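Local atomic coordinates of putative PAS/PAC sensor protein (PDB entry 6HMJ), a protein that senses blue light through a flavin-binding LOV domain and probably couples that signal to RNA binding and the regulation of translation. Residues P257-V262 / G281-F286; F324-H329 / G345-V350; T272-A277 / F317-H322. All coordinates share one frame; numbering follows the deposited sequence.

Contact 1: P257-V262 / G281-F286. With FMN (flavin mononucleotide), chain E.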
loop_
_atom_site.group_PDB
_atom_site.type_symbol
_atom_site.label_atom_id
_atom_site.label_comp_id
_atom_site.label_asym_id
_atom_site.label_seq_id
_atom_site.Cartn_x
_atom_site.Cartn_y
_atom_site.Cartn_z
ATOM N N PRO A 257 27.531 -25.911 39.551
ATOM C CA PRO A 257 26.599 -24.993 40.224
ATOM C C PRO A 257 26.075 -23.925 39.274
ATOM O O PRO A 257 26.843 -23.274 38.564
ATOM C CB PRO A 257 27.442 -24.388 41.354
ATOM C CG PRO A 257 28.859 -24.583 40.939
ATOM C CD PRO A 257 28.896 -25.827 40.103
ATOM N N ASP A 258 24.754 -23.751 39.274
ATOM C CA ASP A 258 24.057 -22.743 38.478
ATOM C C ASP A 258 23.983 -23.094 36.996
ATOM O O ASP A 258 23.720 -22.217 36.168
ATOM C CB ASP A 258 24.694 -21.357 38.645
ATOM C CG ASP A 258 23.716 -20.224 38.356
ATOM O OD1 ASP A 258 22.503 -20.410 38.591
ATOM O OD2 ASP A 258 24.155 -19.147 37.896
ATOM N N GLN A 259 24.219 -24.353 36.638
ATOM C CA GLN A 259 24.059 -24.832 35.270
ATOM C C GLN A 259 24.781 -23.926 34.265
ATOM O O GLN A 259 24.154 -23.341 33.388
ATOM C CB GLN A 259 22.582 -24.945 34.919
ATOM C CG GLN A 259 21.758 -25.720 35.940
ATOM C CD GLN A 259 20.280 -25.765 35.594
ATOM O OE1 GLN A 259 19.838 -25.156 34.616
ATOM N NE2 GLN A 259 19.506 -26.482 36.401
ATOM N N PRO A 260 26.105 -23.820 34.363
ATOM C CA PRO A 260 26.838 -22.871 33.519
ATOM C C PRO A 260 26.971 -23.339 32.078
ATOM O O PRO A 260 26.861 -24.524 31.759
ATOM C CB PRO A 260 28.214 -22.798 34.191
ATOM C CG PRO A 260 28.366 -24.131 34.854
ATOM C CD PRO A 260 26.990 -24.511 35.320
ATOM N N LEU A 261 27.226 -22.369 31.204
ATOM C CA LEU A 261 27.485 -22.655 29.802
ATOM C C LEU A 261 28.895 -23.208 29.654
ATOM O O LEU A 261 29.852 -22.637 30.187
ATOM C CB LEU A 261 27.338 -21.396 28.950
ATOM C CG LEU A 261 25.972 -21.016 28.380
ATOM C CD1 LEU A 261 26.097 -19.726 27.586
ATOM C CD2 LEU A 261 25.406 -22.125 27.506
ATOM N N VAL A 262 29.020 -24.314 28.927
ATOM C CA VAL A 262 30.321 -24.908 28.637
ATOM C C VAL A 262 30.619 -24.970 27.147
ATOM O O VAL A 262 31.743 -25.335 26.774
ATOM C CB VAL A 262 30.457 -26.311 29.267
ATOM C CG1 VAL A 262 30.367 -26.215 30.780
ATOM C CG2 VAL A 262 29.388 -27.253 28.742
ATOM N N GLY A 281 30.830 -20.413 31.436
ATOM C CA GLY A 281 30.827 -20.401 32.878
ATOM C C GLY A 281 29.636 -19.705 33.499
ATOM O O GLY A 281 29.466 -19.779 34.722
ATOM N N ARG A 282 28.809 -19.033 32.698
ATOM C CA ARG A 282 27.631 -18.328 33.177
ATOM C C ARG A 282 26.358 -19.044 32.744
ATOM O O ARG A 282 26.323 -19.711 31.706
ATOM C CB ARG A 282 27.592 -16.891 32.652
ATOM C CG ARG A 282 28.829 -16.061 32.939
ATOM C CD ARG A 282 28.739 -14.736 32.203
ATOM N NE ARG A 282 27.562 -13.976 32.617
ATOM C CZ ARG A 282 27.050 -12.948 31.944
ATOM N NH1 ARG A 282 27.604 -12.546 30.807
ATOM N NH2 ARG A 282 25.973 -12.328 32.407
ATOM N N ASN A 283 25.306 -18.886 33.544
ATOM C CA ASN A 283 23.993 -19.384 33.163
ATOM C C ASN A 283 23.424 -18.542 32.024
ATOM O O ASN A 283 23.668 -17.338 31.931
ATOM C CB ASN A 283 23.052 -19.358 34.367
ATOM C CG ASN A 283 21.708 -19.981 34.068
ATOM O OD1 ASN A 283 20.843 -19.353 33.454
ATOM N ND2 ASN A 283 21.518 -21.220 34.507
ATOM N N CYS A 284 22.652 -19.192 31.145
ATOM C CA CYS A 284 22.129 -18.516 29.961
ATOM C C CYS A 284 21.083 -17.452 30.276
ATOM O O CYS A 284 20.674 -16.729 29.363
ATOM C CB CYS A 284 21.525 -19.540 28.996
ATOM S SG CYS A 284 22.616 -20.930 28.635
ATOM N N ARG A 285 20.640 -17.335 31.530
ATOM C CA ARG A 285 19.588 -16.382 31.865
ATOM C C ARG A 285 19.927 -14.950 31.456
ATOM O O ARG A 285 19.023 -14.110 31.403
ATOM C CB ARG A 285 19.266 -16.448 33.357
ATOM C CG ARG A 285 20.260 -15.775 34.272
ATOM C CD ARG A 285 19.718 -15.742 35.688
ATOM N NE ARG A 285 19.511 -17.084 36.224
ATOM C CZ ARG A 285 20.450 -17.798 36.842
ATOM N NH1 ARG A 285 21.672 -17.303 37.005
ATOM N NH2 ARG A 285 20.166 -19.011 37.298
ATOM N N PHE A 286 21.200 -14.636 31.196
ATOM C CA PHE A 286 21.557 -13.259 30.877
ATOM C C PHE A 286 20.849 -12.756 29.624
ATOM O O PHE A 286 20.756 -11.541 29.426
ATOM C CB PHE A 286 23.072 -13.103 30.707
ATOM C CG PHE A 286 23.685 -14.030 29.687
ATOM C CD1 PHE A 286 23.663 -13.714 28.336
ATOM C CD2 PHE A 286 24.319 -15.197 30.085
ATOM C CE1 PHE A 286 24.240 -14.559 27.399
ATOM C CE2 PHE A 286 24.899 -16.048 29.156
ATOM C CZ PHE A 286 24.862 -15.729 27.812
HETATM N N1 FMN E . 16.927 -18.979 28.782
HETATM C C2 FMN E . 16.715 -17.926 27.962
HETATM O O2 FMN E . 15.974 -16.996 28.349
HETATM N N3 FMN E . 17.269 -17.836 26.741
HETATM C C4 FMN E . 18.071 -18.781 26.243
HETATM O O4 FMN E . 18.569 -18.663 25.103
HETATM C C4A FMN E . 18.358 -19.968 27.076
HETATM N N5 FMN E . 19.157 -20.964 26.650
HETATM C C5A FMN E . 19.397 -22.036 27.439
HETATM C C6 FMN E . 20.225 -23.048 26.963
HETATM C C7 FMN E . 20.495 -24.160 27.747
HETATM C C7M FMN E . 21.396 -25.242 27.214
HETATM C C8 FMN E . 19.887 -24.271 29.100
HETATM C C8M FMN E . 20.148 -25.463 29.982
HETATM C C9 FMN E . 19.057 -23.266 29.574
HETATM C C9A FMN E . 18.783 -22.144 28.797
HETATM N N10 FMN E . 17.941 -21.098 29.257
HETATM C C10 FMN E . 17.716 -20.006 28.407
HETATM C "C1'" FMN E . 17.274 -21.100 30.563
HETATM C "C2'" FMN E . 18.090 -20.332 31.584
HETATM O "O2'" FMN E . 19.489 -20.521 31.363
HETATM C "C3'" FMN E . 17.723 -20.817 32.973
HETATM O "O3'" FMN E . 17.994 -22.224 33.059
HETATM C "C4'" FMN E . 16.260 -20.594 33.321
HETATM O "O4'" FMN E . 15.930 -19.209 33.215
HETATM C "C5'" FMN E . 16.067 -21.129 34.732
HETATM O "O5'" FMN E . 15.391 -20.199 35.566
HETATM P P FMN E . 16.238 -19.334 36.620
HETATM O O1P FMN E . 15.173 -18.485 37.265
HETATM O O2P FMN E . 16.860 -20.374 37.522
HETATM O O3P FMN E . 17.266 -18.600 35.793
#
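Asp258 and Arg285 meet end-on, the carboxylate receiving both terminal nitrogens of the guanidinium. NH2 of Arg285 stands 3.0 Å from OD1 of Asp258, and NH1 of Arg285 bonds to OD2 of Asp258 on its syn lone pair. With the two planes only 24° apart, the salt bridge is nearly flat. Arginine suits the place because another part of the same group is left for the cofactor: NE of Arg285 lies 2.7 Å from the phosphate oxygen O3P of the flavin mononucleotide. The guanidinium thus lies between two anions, the carboxylate and the phosphate, which probably helps to hold it in place.

Asn283 has both a donor and an acceptor to offer. Its CG covers one face of the Arg285 guanidinium, while ND2 of Asn283 donates to O of Asp258 (2.9 Å) from above that carbonyl's plane. OD1 of Asn283 accepts from the ribityl hydroxyl O2' of the flavin (2.8 Å) and from the backbone N of Arg285, closing an Asx turn. CG of Asn283 is anti to its backbone N (chi1 -175°), which places the amide between the Asp258 carbonyl and the ribityl hydroxyl.

Farther in, Leu261 sets its CD2 methyl against SG of Cys284 and its CD1 at the rim of the Phe286 ring. Behind these side chains the backbones are tied twice, Leu261 N to Arg282 O (2.9 Å) and Gly281 N to Leu261 O (2.7 Å). Gly281 adopts a positive phi of 94°, where a side chain would press on the preceding carbonyl.

SG of Cys284 lies 4.6 Å from C4A of the flavin, consistent with the photoreactive cysteine that forms the adduct in LOV receptors, and the run Asn-Cys-Arg-Phe is the signature of the LOV flavin site.

Contact 2: F324-H329 / G345-V350. With FMN (flavin mononucleotide), chain E.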
loop_
_atom_site.group_PDB
_atom_site.type_symbol
_atom_site.label_atom_id
_atom_site.label_comp_id
_atom_site.label_asym_id
_atom_site.label_seq_id
_atom_site.Cartn_x
_atom_site.Cartn_y
_atom_site.Cartn_z
ATOM N N PHE A 324 14.339 -9.816 20.674
ATOM C CA PHE A 324 13.943 -10.784 19.664
ATOM C C PHE A 324 13.226 -11.927 20.365
ATOM O O PHE A 324 13.460 -12.188 21.547
ATOM C CB PHE A 324 15.148 -11.297 18.867
ATOM C CG PHE A 324 16.113 -12.125 19.677
ATOM C CD1 PHE A 324 17.059 -11.519 20.492
ATOM C CD2 PHE A 324 16.081 -13.509 19.616
ATOM C CE1 PHE A 324 17.946 -12.276 21.234
ATOM C CE2 PHE A 324 16.968 -14.271 20.356
ATOM C CZ PHE A 324 17.902 -13.651 21.166
ATOM N N TRP A 325 12.338 -12.590 19.631
ATOM C CA TRP A 325 11.673 -13.776 20.150
ATOM C C TRP A 325 12.569 -14.986 19.943
ATOM O O TRP A 325 13.045 -15.237 18.831
ATOM C CB TRP A 325 10.324 -13.994 19.468
ATOM C CG TRP A 325 9.235 -13.113 19.991
ATOM C CD1 TRP A 325 8.737 -11.986 19.408
ATOM C CD2 TRP A 325 8.508 -13.289 21.212
ATOM N NE1 TRP A 325 7.743 -11.448 20.191
ATOM C CE2 TRP A 325 7.584 -12.231 21.304
ATOM C CE3 TRP A 325 8.548 -14.241 22.235
ATOM C CZ2 TRP A 325 6.708 -12.097 22.378
ATOM C CZ3 TRP A 325 7.679 -14.106 23.300
ATOM C CH2 TRP A 325 6.771 -13.042 23.363
ATOM N N ASN A 326 12.790 -15.739 21.017
ATOM C CA ASN A 326 13.707 -16.872 21.024
ATOM C C ASN A 326 12.903 -18.133 21.302
ATOM O O ASN A 326 12.416 -18.331 22.420
ATOM C CB ASN A 326 14.796 -16.669 22.081
ATOM C CG ASN A 326 15.836 -17.786 22.094
ATOM O OD1 ASN A 326 15.661 -18.838 21.475
ATOM N ND2 ASN A 326 16.927 -17.557 22.816
ATOM N N GLU A 327 12.756 -18.978 20.286
ATOM C CA GLU A 327 12.255 -20.337 20.474
ATOM C C GLU A 327 13.477 -21.247 20.536
ATOM O O GLU A 327 14.098 -21.539 19.510
ATOM C CB GLU A 327 11.309 -20.758 19.357
ATOM C CG GLU A 327 10.652 -22.107 19.633
ATOM C CD GLU A 327 9.823 -22.616 18.481
ATOM O OE1 GLU A 327 8.643 -22.222 18.385
ATOM O OE2 GLU A 327 10.350 -23.410 17.673
ATOM N N PHE A 328 13.834 -21.681 21.740
ATOM C CA PHE A 328 14.977 -22.562 21.934
ATOM C C PHE A 328 14.508 -23.886 22.515
ATOM O O PHE A 328 13.720 -23.913 23.468
ATOM C CB PHE A 328 16.047 -21.914 22.828
ATOM C CG PHE A 328 15.645 -21.755 24.265
ATOM C CD1 PHE A 328 15.797 -22.795 25.166
ATOM C CD2 PHE A 328 15.163 -20.545 24.727
ATOM C CE1 PHE A 328 15.439 -22.641 26.494
ATOM C CE2 PHE A 328 14.808 -20.383 26.054
ATOM C CZ PHE A 328 14.948 -21.432 26.938
ATOM N N HIS A 329 14.993 -24.977 21.933
ATOM C CA HIS A 329 14.674 -26.319 22.396
ATOM C C HIS A 329 15.743 -26.787 23.378
ATOM O O HIS A 329 16.932 -26.512 23.198
ATOM C CB HIS A 329 14.576 -27.269 21.200
ATOM C CG HIS A 329 14.435 -28.712 21.573
ATOM N ND1 HIS A 329 15.385 -29.656 21.250
ATOM C CD2 HIS A 329 13.451 -29.376 22.225
ATOM C CE1 HIS A 329 14.998 -30.838 21.695
ATOM N NE2 HIS A 329 13.828 -30.696 22.291
ATOM N N GLY A 345 21.037 -26.606 24.027
ATOM C CA GLY A 345 20.065 -25.579 23.679
ATOM C C GLY A 345 20.270 -25.122 22.247
ATOM O O GLY A 345 21.404 -24.905 21.817
ATOM N N TYR A 346 19.166 -24.977 21.519
ATOM C CA TYR A 346 19.180 -24.557 20.117
ATOM C C TYR A 346 18.317 -23.304 19.998
ATOM O O TYR A 346 17.101 -23.397 19.829
ATOM C CB TYR A 346 18.668 -25.670 19.197
ATOM C CG TYR A 346 19.237 -27.033 19.505
ATOM C CD1 TYR A 346 18.701 -27.815 20.518
ATOM C CD2 TYR A 346 20.308 -27.541 18.780
ATOM C CE1 TYR A 346 19.216 -29.061 20.806
ATOM C CE2 TYR A 346 20.831 -28.787 19.058
ATOM C CZ TYR A 346 20.282 -29.542 20.074
ATOM O OH TYR A 346 20.798 -30.787 20.359
ATOM N N GLN A 347 18.946 -22.135 20.070
ATOM C CA GLN A 347 18.212 -20.881 20.023
ATOM C C GLN A 347 17.877 -20.512 18.583
ATOM O O GLN A 347 18.697 -20.681 17.675
ATOM C CB GLN A 347 19.020 -19.760 20.675
ATOM C CG GLN A 347 19.290 -19.960 22.162
ATOM C CD GLN A 347 20.498 -20.840 22.443
ATOM O OE1 GLN A 347 21.124 -21.379 21.528
ATOM N NE2 GLN A 347 20.837 -20.981 23.717
ATOM N N LEU A 348 16.658 -20.008 18.382
ATOM C CA LEU A 348 16.169 -19.618 17.065
ATOM C C LEU A 348 15.450 -18.284 17.176
ATOM O O LEU A 348 14.585 -18.112 18.040
ATOM C CB LEU A 348 15.214 -20.669 16.484
ATOM C CG LEU A 348 15.818 -22.024 16.117
ATOM C CD1 LEU A 348 14.718 -23.027 15.832
ATOM C CD2 LEU A 348 16.744 -21.895 14.914
ATOM N N ASP A 349 15.815 -17.345 16.308
ATOM C CA ASP A 349 15.107 -16.073 16.209
ATOM C C ASP A 349 13.846 -16.297 15.382
ATOM O O ASP A 349 13.917 -16.448 14.156
ATOM C CB ASP A 349 16.003 -15.011 15.581
ATOM C CG ASP A 349 15.342 -13.649 15.533
ATOM O OD1 ASP A 349 14.171 -13.541 15.956
ATOM O OD2 ASP A 349 15.993 -12.684 15.079
ATOM N N VAL A 350 12.696 -16.325 16.049
ATOM C CA VAL A 350 11.423 -16.588 15.387
ATOM C C VAL A 350 10.545 -15.347 15.473
ATOM O O VAL A 350 9.314 -15.443 15.534
ATOM C CB VAL A 350 10.722 -17.813 16.003
ATOM C CG1 VAL A 350 11.574 -19.054 15.803
ATOM C CG2 VAL A 350 10.439 -17.591 17.480
HETATM N N1 FMN E . 16.927 -18.979 28.782
HETATM C C2 FMN E . 16.715 -17.926 27.962
HETATM O O2 FMN E . 15.974 -16.996 28.349
HETATM N N3 FMN E . 17.269 -17.836 26.741
HETATM C C4 FMN E . 18.071 -18.781 26.243
HETATM O O4 FMN E . 18.569 -18.663 25.103
HETATM C C4A FMN E . 18.358 -19.968 27.076
HETATM N N5 FMN E . 19.157 -20.964 26.650
HETATM C C5A FMN E . 19.397 -22.036 27.439
HETATM C C6 FMN E . 20.225 -23.048 26.963
HETATM C C7 FMN E . 20.495 -24.160 27.747
HETATM C C7M FMN E . 21.396 -25.242 27.214
HETATM C C8 FMN E . 19.887 -24.271 29.100
HETATM C C8M FMN E . 20.148 -25.463 29.982
HETATM C C9 FMN E . 19.057 -23.266 29.574
HETATM C C9A FMN E . 18.783 -22.144 28.797
HETATM N N10 FMN E . 17.941 -21.098 29.257
HETATM C C10 FMN E . 17.716 -20.006 28.407
HETATM C "C1'" FMN E . 17.274 -21.100 30.563
HETATM C "C2'" FMN E . 18.090 -20.332 31.584
HETATM O "O2'" FMN E . 19.489 -20.521 31.363
HETATM C "C3'" FMN E . 17.723 -20.817 32.973
HETATM O "O3'" FMN E . 17.994 -22.224 33.059
HETATM C "C4'" FMN E . 16.260 -20.594 33.321
HETATM O "O4'" FMN E . 15.930 -19.209 33.215
HETATM C "C5'" FMN E . 16.067 -21.129 34.732
HETATM O "O5'" FMN E . 15.391 -20.199 35.566
HETATM P P FMN E . 16.238 -19.334 36.620
HETATM O O1P FMN E . 15.173 -18.485 37.265
HETATM O O2P FMN E . 16.860 -20.374 37.522
HETATM O O3P FMN E . 17.266 -18.600 35.793
HETATM O O HOH W 1 14.850 -24.243 18.787
#
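Val350 N donates to Trp325 O at 3.0 Å, and Glu327 N donates to Leu348 O at the same separation. At the other end Tyr346 N reaches His329 O (3.2 Å), answered by a weak bond from His329 N to Tyr346 O, an antiparallel hydrogen-bonded pair. Between these ties a water donates to both Glu327 O and Tyr346 O, bridging the two backbones. Alpha hydrogens fill in, as where CA of Phe328 approaches O of Tyr346.

Segment 324-329 lies in strand 323-334, and segment 345-350 begins in strand 340-346 and runs on past it; the two strands form a hairpin in the antiparallel sheet of the PAS fold. Val350 stands at the N-cap position of the next helix. The face carrying Asn326 and Phe328 lines the isoalloxazine.

Aromatic contact with the cofactor comes from Phe328, whose ring lies with one face under the flavin, C4A being 3.6 Å above its plane. Its CG sits between the backbone N and the carbonyl carbon (chi1 69°), which sets the ring against the flavin. An alanine here would probably open a gap beneath the flavin and leave its ring system freer to shift. Gly345 suits its place because a beta carbon would collide with C6 of the flavin. His329 and Tyr346 lie rim to rim, planes 21° apart.

Polar contact falls to two amides. ND2 of Asn326 lies 3.0 Å from flavin O4 and is bonded to OD1 of Asn316. NE2 of Gln347, directed by a bend at chi2 (84°), bonds to OG1 of Thr250 and only weakly, at 3.4 Å, to flavin N5; in related LOV domains the equivalent glutamine is thought to sense the change at N5.

Apolar contact is sparse: CG2 of Val350 touches CB of Trp325 and CB of Glu327, whose carboxylate is paired with Arg353.

Contact 3: T272-A277 / F317-H322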
loop_
_atom_site.group_PDB
_atom_site.type_symbol
_atom_site.label_atom_id
_atom_site.label_comp_id
_atom_site.label_asym_id
_atom_site.label_seq_id
_atom_site.Cartn_x
_atom_site.Cartn_y
_atom_site.Cartn_z
ATOM N N THR A 272 23.219 -13.531 19.412
ATOM C CA THR A 272 23.100 -12.798 20.664
ATOM C C THR A 272 24.040 -11.606 20.764
ATOM O O THR A 272 23.829 -10.746 21.624
ATOM C CB THR A 272 23.368 -13.733 21.851
ATOM O OG1 THR A 272 24.720 -14.212 21.790
ATOM C CG2 THR A 272 22.408 -14.913 21.829
ATOM N N GLY A 273 25.064 -11.533 19.918
ATOM C CA GLY A 273 26.078 -10.513 20.068
ATOM C C GLY A 273 27.066 -10.771 21.181
ATOM O O GLY A 273 27.876 -9.887 21.484
ATOM N N TYR A 274 27.023 -11.950 21.801
ATOM C CA TYR A 274 27.970 -12.339 22.837
ATOM C C TYR A 274 29.042 -13.254 22.265
ATOM O O TYR A 274 28.742 -14.190 21.519
ATOM C CB TYR A 274 27.263 -13.065 23.986
ATOM C CG TYR A 274 26.431 -12.175 24.879
ATOM C CD1 TYR A 274 27.019 -11.453 25.910
ATOM C CD2 TYR A 274 25.060 -12.062 24.699
ATOM C CE1 TYR A 274 26.264 -10.639 26.732
ATOM C CE2 TYR A 274 24.296 -11.249 25.516
ATOM C CZ TYR A 274 24.904 -10.541 26.531
ATOM O OH TYR A 274 24.147 -9.731 27.347
ATOM N N ALA A 275 30.292 -12.988 22.626
ATOM C CA ALA A 275 31.371 -13.914 22.324
ATOM C C ALA A 275 31.331 -15.083 23.300
ATOM O O ALA A 275 30.961 -14.932 24.468
ATOM C CB ALA A 275 32.726 -13.213 22.396
ATOM N N ALA A 276 31.696 -16.265 22.807
ATOM C CA ALA A 276 31.686 -17.446 23.661
ATOM C C ALA A 276 32.575 -17.249 24.883
ATOM O O ALA A 276 32.207 -17.637 25.997
ATOM C CB ALA A 276 32.133 -18.673 22.867
ATOM N N ALA A 277 33.743 -16.628 24.697
ATOM C CA ALA A 277 34.666 -16.435 25.810
ATOM C C ALA A 277 34.019 -15.693 26.974
ATOM O O ALA A 277 34.339 -15.965 28.136
ATOM C CB ALA A 277 35.906 -15.678 25.330
ATOM N N PHE A 317 17.176 -10.629 24.567
ATOM C CA PHE A 317 17.854 -9.386 24.226
ATOM C C PHE A 317 19.319 -9.675 23.949
ATOM O O PHE A 317 19.972 -10.378 24.725
ATOM C CB PHE A 317 17.712 -8.366 25.362
ATOM C CG PHE A 317 16.304 -8.220 25.862
ATOM C CD1 PHE A 317 15.825 -9.037 26.872
ATOM C CD2 PHE A 317 15.451 -7.283 25.304
ATOM C CE1 PHE A 317 14.527 -8.912 27.323
ATOM C CE2 PHE A 317 14.154 -7.153 25.753
ATOM C CZ PHE A 317 13.690 -7.970 26.762
ATOM N N ARG A 318 19.826 -9.130 22.848
ATOM C CA ARG A 318 21.230 -9.270 22.505
ATOM C C ARG A 318 22.084 -8.423 23.448
ATOM O O ARG A 318 21.577 -7.668 24.281
ATOM C CB ARG A 318 21.463 -8.860 21.051
ATOM C CG ARG A 318 20.533 -9.552 20.063
ATOM C CD ARG A 318 20.821 -9.146 18.623
ATOM N NE ARG A 318 20.681 -7.707 18.409
ATOM C CZ ARG A 318 20.770 -7.112 17.223
ATOM N NH1 ARG A 318 20.988 -7.827 16.128
ATOM N NH2 ARG A 318 20.635 -5.797 17.130
ATOM N N GLN A 319 23.406 -8.553 23.310
ATOM C CA GLN A 319 24.304 -7.777 24.156
ATOM C C GLN A 319 24.135 -6.278 23.938
ATOM O O GLN A 319 24.498 -5.491 24.819
ATOM C CB GLN A 319 25.760 -8.181 23.909
ATOM C CG GLN A 319 26.753 -7.450 24.801
ATOM C CD GLN A 319 28.068 -8.201 24.995
ATOM O OE1 GLN A 319 28.751 -8.021 26.006
ATOM N NE2 GLN A 319 28.435 -9.032 24.023
ATOM N N ASP A 320 23.584 -5.866 22.798
ATOM C CA ASP A 320 23.338 -4.455 22.533
ATOM C C ASP A 320 21.957 -4.002 22.991
ATOM O O ASP A 320 21.625 -2.822 22.836
ATOM C CB ASP A 320 23.516 -4.154 21.040
ATOM C CG ASP A 320 22.476 -4.840 20.169
ATOM O OD1 ASP A 320 21.593 -5.537 20.711
ATOM O OD2 ASP A 320 22.543 -4.675 18.932
ATOM N N GLY A 321 21.154 -4.906 23.555
ATOM C CA GLY A 321 19.878 -4.567 24.140
ATOM C C GLY A 321 18.679 -4.815 23.248
ATOM O O GLY A 321 17.551 -4.857 23.753
ATOM N N HIS A 322 18.882 -4.975 21.945
ATOM C CA HIS A 322 17.752 -5.153 21.046
ATOM C C HIS A 322 17.090 -6.505 21.266
ATOM O O HIS A 322 17.754 -7.508 21.541
ATOM C CB HIS A 322 18.190 -4.999 19.593
ATOM C CG HIS A 322 18.317 -3.573 19.156
ATOM N ND1 HIS A 322 19.525 -2.912 19.094
ATOM C CD2 HIS A 322 17.376 -2.677 18.775
ATOM C CE1 HIS A 322 19.324 -1.673 18.684
ATOM N NE2 HIS A 322 18.029 -1.504 18.483
HETATM O O HOH W 2 21.438 -10.145 27.175
#
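The phenol ring of Tyr274 carries Gln319 on one face, CB of Gln319 standing 3.6 Å from the ring centroid and nearly on its normal, a CH-pi contact. Farther along this side chain, the amide of Gln319 is stacked on the ring with the planes 22° apart. Phe286 lies toward the opposite face in an edge-to-face pair. CB of Thr272 lies at one edge of the ring and a water at another; the water accepts from OH of Tyr274 and donates to O of Phe317. A type I turn from Arg318 to Gly321, linking strands 310-317 and 323-334 of the PAS sheet, is thereby fastened to the loop that follows helix 266-272.

Gln319 suits its place through reach: with CG anti to the backbone N (chi1 -178°), its extended chain brings NE2 to 2.7 Å from O of Gly273, and NE2 also bonds to Glu278. Gly273, with positive phi, lets the chain leave the helix, and OG1 of Thr272 accepts from N of Tyr274 in an ST turn and is hydrogen-bonded also to O of Phe268.

N of Gln319 donates to O of Thr272 at 2.8 Å, almost in line with that carbonyl bond.

All three contacts lie in the flavin-binding PAS domain, with centres about 14 to 17 Å apart. Contacts 1 and 3 alternate along the chain (257-262, 272-277, 281-286, 317-322), and contact 2 follows both. Contacts 1 and 2 reach the same sheet, at outermost strand 261-264 and at inner strands 323-334 and 340-346, and both touch the flavin, so the cofactor lies between loop and sheet. Contact 3 adjoins each: Tyr274 packs on Phe286 of contact 1, while Phe324 of contact 2 packs on the backbone of Phe317 and the side chain of Arg318. The surface turn of contact 3 therefore leans on residues that adjoin the flavin-binding ones.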